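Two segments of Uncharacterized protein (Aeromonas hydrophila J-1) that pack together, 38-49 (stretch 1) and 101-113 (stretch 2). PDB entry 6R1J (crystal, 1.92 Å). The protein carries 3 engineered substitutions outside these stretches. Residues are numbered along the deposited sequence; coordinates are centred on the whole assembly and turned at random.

Stretch 1, residues 38-49: GEVVAALLPQVQ
Stretch 2, residues 101-113: QTLTASQSANDRI

A single water, rather than a direct salt bridge, joins the one pair of opposite charges across this contact: it donates to Glu39 OE1 at 2.5 Å and accepts from Arg112 NH2 at 3.1 Å, while Glu39 OE1 and Arg112 NH2 themselves stay 4.3 Å apart, beyond salt-bridge range. No direct hydrogen bond crosses between the stretches, so the remainder is packing of small and aliphatic side chains.

Both stretches are helical throughout and continue at both ends. Their N-to-C directions differ by 150°, close to antiparallel, with a signed crossing angle of -150° and a closest axial approach of 10.4 Å. The register follows from the nearest CA pairs: Val40 CA to Ala109 CA 7.4 Å, Leu44 CA to Ser106 CA 7.5 Å, and Val48 CA to Thr102 CA 6.5 Å. As stretch 1 advances, its partners therefore recede along stretch 2.

Stretch 2 is regular, with phi/psi near -60/-45. Stretch 1 widens into a pi-type turn at 40-44: Val40 O receives Leu45 N at 2.9 Å and, weakly, Leu44 N at 3.1 Å. Within this turn Ala43 has phi/psi of -108/-45, its phi the furthest from the helical values of its neighbours. Pro46 follows with a C-gamma exo ring; its N, lacking a hydrogen, makes no bond to the preceding turn, and the helix kinks there. Regular bonding resumes with Val48 N to Leu44 O, 2.9 Å.

Leu44 gives the largest area to the contact. Its CA-to-CB bond points toward stretch 2, and chi1 173° (t) with chi2 66° (p) place CD1 3.8 Å from Ala105 CB and CD2 3.6 Å from Ser106 OG. That hydroxyl, at chi1 -64° (m), donates to Thr102 O at 3.0 Å, so its polarity is satisfied within its own helix even as it meets a methyl group. The same carbonyl oxygen, Thr102 O, also accepts from Ser106 N at 3.1 Å.

One end of the apolar packing is Val40 (chi1 169°, t), whose CG2 lies 3.8 Å from Ala109 CB. At the other, Val48 (chi1 173°, t) sets CG2 3.6 Å from Thr102 CG2; Thr102 adopts chi1 -55° (m), and its OG1 is hydrogen-bonded elsewhere in the structure. Around the bridging water, Glu39 takes chi1 -67° (m), chi2 161° (t) and chi3 -5°, and Arg112 takes -72° (m), -164° (t), -44° (m) and -88° for chi1 to chi4. The two stretches together bury 301 Å².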

# COMPACT_ATOMS: atom_id res chain seq x y z
N GLY A 38 13.17 -13.72 16.10
CA GLY A 38 13.62 -13.85 17.49
C GLY A 38 15.06 -14.35 17.56
O GLY A 38 15.84 -13.76 18.34
N GLU A 39 15.37 -15.39 16.80
CA GLU A 39 16.72 -16.01 16.73
C GLU A 39 17.71 -15.04 16.08
O GLU A 39 18.88 -15.06 16.44
CB GLU A 39 16.72 -17.30 15.91
CG GLU A 39 15.93 -18.45 16.52
CD GLU A 39 15.55 -19.54 15.52
OE1 GLU A 39 15.82 -19.39 14.29
OE2 GLU A 39 14.97 -20.57 15.96
N VAL A 40 17.29 -14.26 15.09
CA VAL A 40 18.18 -13.27 14.42
C VAL A 40 18.59 -12.22 15.45
O VAL A 40 19.77 -11.92 15.52
CB VAL A 40 17.52 -12.63 13.19
CG1 VAL A 40 18.29 -11.44 12.68
CG2 VAL A 40 17.39 -13.64 12.09
N VAL A 41 17.64 -11.71 16.22
CA VAL A 41 17.89 -10.63 17.21
C VAL A 41 18.73 -11.18 18.37
O VAL A 41 19.70 -10.49 18.76
CB VAL A 41 16.58 -9.98 17.67
CG1 VAL A 41 16.77 -9.13 18.91
CG2 VAL A 41 15.97 -9.19 16.52
N ALA A 42 18.43 -12.40 18.83
CA ALA A 42 19.12 -13.05 19.97
C ALA A 42 20.55 -13.49 19.61
O ALA A 42 21.45 -13.20 20.37
CB ALA A 42 18.35 -14.25 20.46
N ALA A 43 20.74 -14.21 18.51
CA ALA A 43 22.00 -14.90 18.19
C ALA A 43 22.77 -14.23 17.04
O ALA A 43 23.97 -14.00 17.22
CB ALA A 43 21.67 -16.34 17.88
N LEU A 44 22.14 -13.83 15.93
CA LEU A 44 22.91 -13.40 14.74
C LEU A 44 23.34 -11.92 14.86
O LEU A 44 24.52 -11.66 14.55
CB LEU A 44 22.11 -13.69 13.46
CG LEU A 44 22.70 -13.15 12.15
CD1 LEU A 44 24.00 -13.83 11.80
CD2 LEU A 44 21.69 -13.29 11.01
N LEU A 45 22.51 -11.01 15.37
CA LEU A 45 22.92 -9.58 15.40
C LEU A 45 24.12 -9.40 16.33
O LEU A 45 25.00 -8.63 15.99
CB LEU A 45 21.74 -8.67 15.68
CG LEU A 45 20.62 -8.73 14.64
CD1 LEU A 45 19.57 -7.70 14.93
CD2 LEU A 45 21.15 -8.59 13.22
N PRO A 46 24.24 -10.08 17.50
CA PRO A 46 25.50 -10.05 18.27
C PRO A 46 26.71 -10.55 17.47
O PRO A 46 27.77 -9.96 17.58
CB PRO A 46 25.17 -10.92 19.50
CG PRO A 46 23.67 -10.73 19.66
CD PRO A 46 23.17 -10.77 18.23
N GLN A 47 26.58 -11.60 16.65
CA GLN A 47 27.67 -12.12 15.80
C GLN A 47 28.01 -11.07 14.73
O GLN A 47 29.22 -10.93 14.39
CB GLN A 47 27.36 -13.46 15.13
CG GLN A 47 27.21 -14.62 16.10
CD GLN A 47 26.66 -15.85 15.41
OE1 GLN A 47 25.89 -15.77 14.45
NE2 GLN A 47 27.01 -17.02 15.90
N VAL A 48 27.03 -10.34 14.22
CA VAL A 48 27.32 -9.23 13.27
C VAL A 48 28.10 -8.14 14.01
O VAL A 48 29.04 -7.58 13.42
CB VAL A 48 26.07 -8.65 12.58
CG1 VAL A 48 26.41 -7.43 11.75
CG2 VAL A 48 25.36 -9.71 11.74
N GLN A 49 27.71 -7.80 15.24
CA GLN A 49 28.44 -6.74 16.00
C GLN A 49 29.88 -7.21 16.28
O GLN A 49 30.79 -6.43 16.11
CB GLN A 49 27.67 -6.35 17.25
CG GLN A 49 26.37 -5.62 16.94
CD GLN A 49 25.40 -5.68 18.08
OE1 GLN A 49 25.31 -6.70 18.77
NE2 GLN A 49 24.66 -4.59 18.28
N GLN A 101 30.96 -16.31 6.71
CA GLN A 101 30.06 -17.04 7.64
C GLN A 101 28.90 -16.15 8.05
O GLN A 101 27.72 -16.62 8.08
CB GLN A 101 30.83 -17.48 8.88
CG GLN A 101 31.83 -18.56 8.54
CD GLN A 101 32.66 -19.02 9.72
OE1 GLN A 101 32.73 -18.37 10.77
NE2 GLN A 101 33.29 -20.17 9.53
N THR A 102 29.20 -14.90 8.40
CA THR A 102 28.18 -13.94 8.81
C THR A 102 27.23 -13.71 7.63
O THR A 102 26.02 -13.64 7.88
CB THR A 102 28.79 -12.61 9.28
OG1 THR A 102 29.71 -12.92 10.32
CG2 THR A 102 27.73 -11.65 9.77
N LEU A 103 27.76 -13.61 6.41
CA LEU A 103 26.89 -13.35 5.25
C LEU A 103 26.00 -14.58 5.04
O LEU A 103 24.80 -14.41 4.80
CB LEU A 103 27.76 -13.09 4.03
CG LEU A 103 27.01 -12.80 2.74
CD1 LEU A 103 26.11 -11.60 2.87
CD2 LEU A 103 27.97 -12.63 1.57
N THR A 104 26.58 -15.77 5.09
CA THR A 104 25.82 -17.04 4.87
C THR A 104 24.68 -17.13 5.90
O THR A 104 23.55 -17.32 5.46
CB THR A 104 26.74 -18.27 4.94
OG1 THR A 104 27.63 -18.15 3.84
CG2 THR A 104 25.99 -19.58 4.82
N ALA A 105 24.95 -17.00 7.20
CA ALA A 105 23.90 -17.07 8.24
C ALA A 105 22.82 -16.03 7.94
O ALA A 105 21.60 -16.34 8.04
CB ALA A 105 24.48 -16.91 9.62
N SER A 106 23.21 -14.81 7.54
CA SER A 106 22.23 -13.73 7.25
C SER A 106 21.35 -14.12 6.05
O SER A 106 20.13 -13.99 6.17
CB SER A 106 22.92 -12.41 7.03
OG SER A 106 23.57 -12.01 8.24
N GLN A 107 21.94 -14.50 4.93
CA GLN A 107 21.17 -14.87 3.73
C GLN A 107 20.22 -16.05 4.05
O GLN A 107 19.09 -16.01 3.56
CB GLN A 107 22.11 -15.20 2.58
CG GLN A 107 22.70 -13.95 1.96
CD GLN A 107 23.84 -14.29 1.06
OE1 GLN A 107 24.51 -15.30 1.25
NE2 GLN A 107 24.06 -13.44 0.06
N SER A 108 20.68 -17.05 4.81
CA SER A 108 19.83 -18.21 5.19
C SER A 108 18.57 -17.71 5.89
O SER A 108 17.50 -18.07 5.48
CB SER A 108 20.52 -19.19 6.08
OG SER A 108 21.63 -19.70 5.39
N ALA A 109 18.74 -16.95 6.95
CA ALA A 109 17.61 -16.50 7.77
C ALA A 109 16.68 -15.62 6.92
O ALA A 109 15.43 -15.74 7.05
CB ALA A 109 18.11 -15.75 8.99
N ASN A 110 17.26 -14.69 6.16
CA ASN A 110 16.45 -13.71 5.38
C ASN A 110 15.66 -14.47 4.30
O ASN A 110 14.50 -14.14 4.07
CB ASN A 110 17.32 -12.62 4.75
CG ASN A 110 16.51 -11.44 4.27
OD1 ASN A 110 15.59 -10.97 4.95
ND2 ASN A 110 16.85 -10.96 3.10
N ASP A 111 16.28 -15.42 3.63
CA ASP A 111 15.60 -16.21 2.56
C ASP A 111 14.38 -16.96 3.13
O ASP A 111 13.39 -17.07 2.39
CB ASP A 111 16.58 -17.16 1.88
CG ASP A 111 17.60 -16.44 1.01
OD1 ASP A 111 17.47 -15.21 0.81
OD2 ASP A 111 18.53 -17.09 0.59
N ARG A 112 14.45 -17.44 4.37
CA ARG A 112 13.32 -18.16 5.04
C ARG A 112 12.23 -17.13 5.31
O ARG A 112 11.03 -17.45 5.14
CB ARG A 112 13.76 -18.93 6.29
CG ARG A 112 14.58 -20.18 6.00
CD ARG A 112 14.67 -21.10 7.20
NE ARG A 112 14.95 -20.39 8.46
CZ ARG A 112 16.19 -20.11 8.90
NH1 ARG A 112 17.24 -20.46 8.19
NH2 ARG A 112 16.37 -19.49 10.05
N ILE A 113 12.59 -15.91 5.69
CA ILE A 113 11.57 -14.84 5.86
C ILE A 113 10.85 -14.63 4.53
O ILE A 113 9.62 -14.62 4.55
CB ILE A 113 12.16 -13.50 6.39
CG1 ILE A 113 12.87 -13.71 7.72
CG2 ILE A 113 11.00 -12.53 6.48
CD1 ILE A 113 13.34 -12.44 8.41
O HOH W 1 14.33 -19.98 12.33